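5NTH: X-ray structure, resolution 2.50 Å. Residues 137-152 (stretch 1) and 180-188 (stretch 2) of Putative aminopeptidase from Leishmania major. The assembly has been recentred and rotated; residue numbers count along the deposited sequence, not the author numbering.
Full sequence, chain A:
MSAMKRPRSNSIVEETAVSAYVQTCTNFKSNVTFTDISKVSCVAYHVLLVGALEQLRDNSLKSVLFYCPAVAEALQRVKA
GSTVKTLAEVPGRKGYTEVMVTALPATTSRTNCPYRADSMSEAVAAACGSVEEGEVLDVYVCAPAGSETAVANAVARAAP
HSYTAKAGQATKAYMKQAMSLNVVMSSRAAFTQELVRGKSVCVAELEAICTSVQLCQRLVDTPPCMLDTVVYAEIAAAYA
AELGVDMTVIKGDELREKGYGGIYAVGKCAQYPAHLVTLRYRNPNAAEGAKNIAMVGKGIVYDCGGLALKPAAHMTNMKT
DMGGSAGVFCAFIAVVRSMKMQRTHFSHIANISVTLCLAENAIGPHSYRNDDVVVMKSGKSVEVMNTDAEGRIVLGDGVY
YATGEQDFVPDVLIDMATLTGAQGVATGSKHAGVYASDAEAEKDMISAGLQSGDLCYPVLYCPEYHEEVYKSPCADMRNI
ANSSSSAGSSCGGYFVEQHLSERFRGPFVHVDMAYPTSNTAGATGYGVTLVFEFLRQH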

# COMPACT_ATOMS: atom_id res chain seq x y z
N LEU A 137 25.21 28.01 31.72
CA LEU A 137 23.84 27.96 32.23
C LEU A 137 23.90 27.35 33.60
O LEU A 137 24.37 26.23 33.75
N ASP A 138 23.43 28.09 34.60
CA ASP A 138 23.27 27.59 35.94
C ASP A 138 21.92 26.89 36.02
O ASP A 138 20.90 27.42 35.58
N VAL A 139 21.94 25.67 36.56
CA VAL A 139 20.74 24.86 36.68
C VAL A 139 20.48 24.59 38.15
O VAL A 139 21.21 23.83 38.80
N TYR A 140 19.43 25.24 38.67
CA TYR A 140 19.12 25.15 40.06
C TYR A 140 17.99 24.18 40.14
O TYR A 140 16.91 24.47 39.66
N VAL A 141 18.26 23.03 40.75
CA VAL A 141 17.28 21.97 40.89
C VAL A 141 16.86 21.72 42.32
O VAL A 141 17.68 21.43 43.17
N CYS A 142 15.56 21.82 42.55
CA CYS A 142 14.96 21.49 43.84
C CYS A 142 14.47 20.03 43.87
O CYS A 142 13.29 19.73 43.62
N ALA A 143 15.41 19.15 44.20
CA ALA A 143 15.14 17.72 44.26
C ALA A 143 15.78 17.13 45.50
O ALA A 143 16.95 17.43 45.80
N PRO A 144 15.03 16.23 46.17
CA PRO A 144 15.48 15.65 47.43
C PRO A 144 16.64 14.68 47.26
O PRO A 144 16.91 14.18 46.17
N ALA A 145 17.33 14.45 48.36
CA ALA A 145 18.48 13.56 48.37
C ALA A 145 18.01 12.17 47.92
O ALA A 145 16.93 11.72 48.33
N GLY A 146 18.81 11.52 47.08
CA GLY A 146 18.39 10.29 46.40
C GLY A 146 18.12 10.48 44.91
O GLY A 146 18.14 9.51 44.15
N SER A 147 17.90 11.72 44.51
CA SER A 147 17.67 12.07 43.13
C SER A 147 18.94 12.44 42.31
O SER A 147 18.87 12.66 41.09
N GLU A 148 20.12 12.40 42.92
CA GLU A 148 21.35 12.81 42.23
C GLU A 148 21.61 12.16 40.87
O GLU A 148 21.97 12.85 39.92
N THR A 149 21.44 10.84 40.75
CA THR A 149 21.77 10.19 39.47
C THR A 149 20.74 10.54 38.38
O THR A 149 21.12 10.74 37.24
N ALA A 150 19.47 10.64 38.74
CA ALA A 150 18.43 11.07 37.82
C ALA A 150 18.64 12.52 37.34
O ALA A 150 18.48 12.83 36.15
N VAL A 151 19.01 13.39 38.25
CA VAL A 151 19.42 14.73 37.89
C VAL A 151 20.67 14.70 37.01
O VAL A 151 20.69 15.33 35.97
N ALA A 152 21.72 13.99 37.38
CA ALA A 152 22.90 14.04 36.53
C ALA A 152 22.55 13.61 35.09
O ALA A 152 22.92 14.29 34.11
N SER A 180 28.06 25.45 28.53
CA SER A 180 28.36 24.67 29.70
C SER A 180 27.27 24.75 30.72
O SER A 180 26.74 25.83 30.95
N LEU A 181 26.97 23.63 31.37
CA LEU A 181 25.91 23.59 32.39
C LEU A 181 26.48 23.36 33.75
O LEU A 181 27.28 22.47 33.93
N ASN A 182 26.07 24.19 34.71
CA ASN A 182 26.55 24.13 36.09
C ASN A 182 25.37 23.76 37.02
O ASN A 182 24.45 24.56 37.23
N VAL A 183 25.38 22.53 37.53
CA VAL A 183 24.25 22.04 38.31
C VAL A 183 24.44 22.38 39.78
O VAL A 183 25.49 22.10 40.38
N VAL A 184 23.38 22.96 40.33
CA VAL A 184 23.31 23.33 41.73
C VAL A 184 22.08 22.66 42.29
O VAL A 184 20.97 23.15 42.13
N MET A 185 22.27 21.54 42.95
CA MET A 185 21.12 20.90 43.58
C MET A 185 20.87 21.44 44.99
O MET A 185 21.82 21.78 45.72
N SER A 186 19.60 21.49 45.39
CA SER A 186 19.27 21.88 46.77
C SER A 186 19.85 20.87 47.82
O SER A 186 20.40 21.30 48.84
N SER A 187 19.78 19.58 47.54
CA SER A 187 20.42 18.55 48.38
C SER A 187 21.93 18.62 48.24
O SER A 187 22.43 18.90 47.15
N ARG A 188 22.64 18.28 49.33
CA ARG A 188 24.11 18.32 49.35
C ARG A 188 24.76 16.96 49.45
O ARG A 188 25.99 16.87 49.60

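The strands carrying Leu 137 to Val 141 and Leu 181 to Met 185 lie side by side and parallel, tied by a ladder of backbone hydrogen bonds such as Val 139 N to Asn 182 O and Val 184 N to Val 139 O, both 2.8 Å. Because the pairing is in register, each residue from Leu 137 to Val 141 has a partner whose side chain leaves the sheet on the same face, and packing is decided face by face.

One face, carrying Leu 137, Val 139 and Val 141 beside Leu 181, Val 183 and Met 185, is wholly apolar. Leu 137 (chi1 t, chi2 p) and Leu 181 (chi1 m, chi2 p) meet tip to tip, CD2 of Leu 137 lying 4.2 Å from CD2 of Leu 181. The latter methyl also lies 4.3 Å from Val 139 CG2, so the leucine reaches along the sheet as well as across it. Val 141, a t rotamer, similarly brings its CG2 to 4.2 Å from Val 183 CG1. Branched at CB, the valines present broad, short bumps close to the backbone, a shape well suited to β-structure.

The helix beginning at Glu 148 covers part of this face. Val 151 (t) points toward the strand and lodges its CG1 between two neighbours, 4.0 Å from both Val 183 CG1 and Met 185 SD. Methionine suits this place because its long, unbranched chain (m, t, m) spans the space between sheet and helix: its CG lies 4.4 Å from Val 141 CB near the sheet, while its SD lies 4.1 Å from Glu 148 CG.

On the other face, Tyr 140 (chi1 -89°, m) lays its flat ring against Val 184 (t). Val 184 CB sits 3.9 Å from the ring centroid and almost on the ring normal, a CH-pi contact, and Val 184 CG1 comes within 3.5 Å of Tyr 140 CE2. A compact branched side chain thus fits beneath a broad aromatic plate. Alongside, Asp 138 (m) turns its end toward Asn 182 (t).

Beyond the strands the contact becomes polar. Ser 187 points toward the turn at Pro 144 to Ser 147, its CB 3.8 Å from Ala 145 N and 4.1 Å from Ala 145 CB. The hydroxyl of Ser 187 donates to the carboxylate of Glu 148, Ser 187 OG to Glu 148 OE2 being 2.9 Å. The glutamate starts sideways but bends (m, p) to bring its charged end to the serine, and Gly 146 N gives its carboxylate weak additional hydrogen bonds.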

# COMPACT_ATOMS: atom_id res chain seq x y z
CB LEU A 137 22.93 27.13 31.34
CG LEU A 137 21.57 26.69 31.94
CD1 LEU A 137 20.67 27.89 32.13
CD2 LEU A 137 20.91 25.64 31.05
CB ASP A 138 23.34 28.72 36.98
CG ASP A 138 24.77 29.15 37.31
OD1 ASP A 138 25.74 28.42 37.08
OD2 ASP A 138 24.93 30.25 37.84
CB VAL A 139 20.88 23.54 35.93
CG1 VAL A 139 19.61 22.72 36.06
CG2 VAL A 139 21.17 23.82 34.47
CB TYR A 140 18.72 26.52 40.65
CG TYR A 140 19.90 27.32 41.18
CD1 TYR A 140 20.75 28.02 40.29
CD2 TYR A 140 20.19 27.40 42.56
CE1 TYR A 140 21.83 28.78 40.76
CE2 TYR A 140 21.27 28.15 43.04
CZ TYR A 140 22.09 28.85 42.13
OH TYR A 140 23.17 29.60 42.54
CB VAL A 141 17.83 20.65 40.38
CG1 VAL A 141 16.69 19.64 40.26
CG2 VAL A 141 18.53 20.84 39.06
CB CYS A 142 13.83 22.45 44.12
SG CYS A 142 14.51 24.10 44.29
CB ALA A 143 15.66 17.01 43.02
CB PRO A 144 14.23 14.94 47.96
CG PRO A 144 13.45 14.59 46.74
CD PRO A 144 13.90 15.47 45.60
CB ALA A 145 19.08 13.51 49.78
CB SER A 147 16.62 13.17 43.09
OG SER A 147 17.09 14.41 43.60
CB GLU A 148 22.58 12.64 43.11
CG GLU A 148 22.61 13.55 44.34
CD GLU A 148 21.94 12.94 45.57
OE1 GLU A 148 22.00 11.69 45.78
OE2 GLU A 148 21.35 13.73 46.34
CB THR A 149 21.96 8.67 39.60
OG1 THR A 149 20.77 8.09 40.11
CG2 THR A 149 23.10 8.35 40.55
CB ALA A 150 17.07 10.93 38.47
CB VAL A 151 19.66 15.61 39.13
CG1 VAL A 151 20.11 17.02 38.73
CG2 VAL A 151 18.39 15.73 39.95
CB ALA A 152 24.02 13.21 37.09
CB SER A 180 29.64 25.20 30.31
OG SER A 180 30.10 24.21 31.18
CB LEU A 181 24.89 22.50 32.11
CG LEU A 181 24.10 22.63 30.81
CD1 LEU A 181 24.90 22.02 29.67
CD2 LEU A 181 22.77 21.91 30.94
CB ASN A 182 27.14 25.49 36.46
CG ASN A 182 27.66 25.54 37.89
OD1 ASN A 182 27.13 26.28 38.73
ND2 ASN A 182 28.69 24.71 38.19
CB VAL A 183 23.99 20.52 38.17
CG1 VAL A 183 22.64 20.15 38.77
CG2 VAL A 183 23.97 20.10 36.70
CB VAL A 184 23.19 24.86 41.91
CG1 VAL A 184 23.17 25.23 43.38
CG2 VAL A 184 24.35 25.57 41.22
CB MET A 185 21.36 19.41 43.64
CG MET A 185 21.37 18.75 42.27
SD MET A 185 21.77 17.00 42.39
CE MET A 185 23.56 17.14 42.61
CB SER A 186 17.76 22.15 46.95
OG SER A 186 16.97 21.04 46.58
CB SER A 187 20.00 17.12 47.99
OG SER A 187 21.06 16.44 47.29
CB ARG A 188 24.59 19.19 50.51
CG ARG A 188 24.21 20.67 50.41
CD ARG A 188 24.85 21.50 51.55
NE ARG A 188 26.31 21.51 51.39
CZ ARG A 188 27.19 20.99 52.23
NH1 ARG A 188 28.47 21.05 51.92
NH2 ARG A 188 26.83 20.45 53.39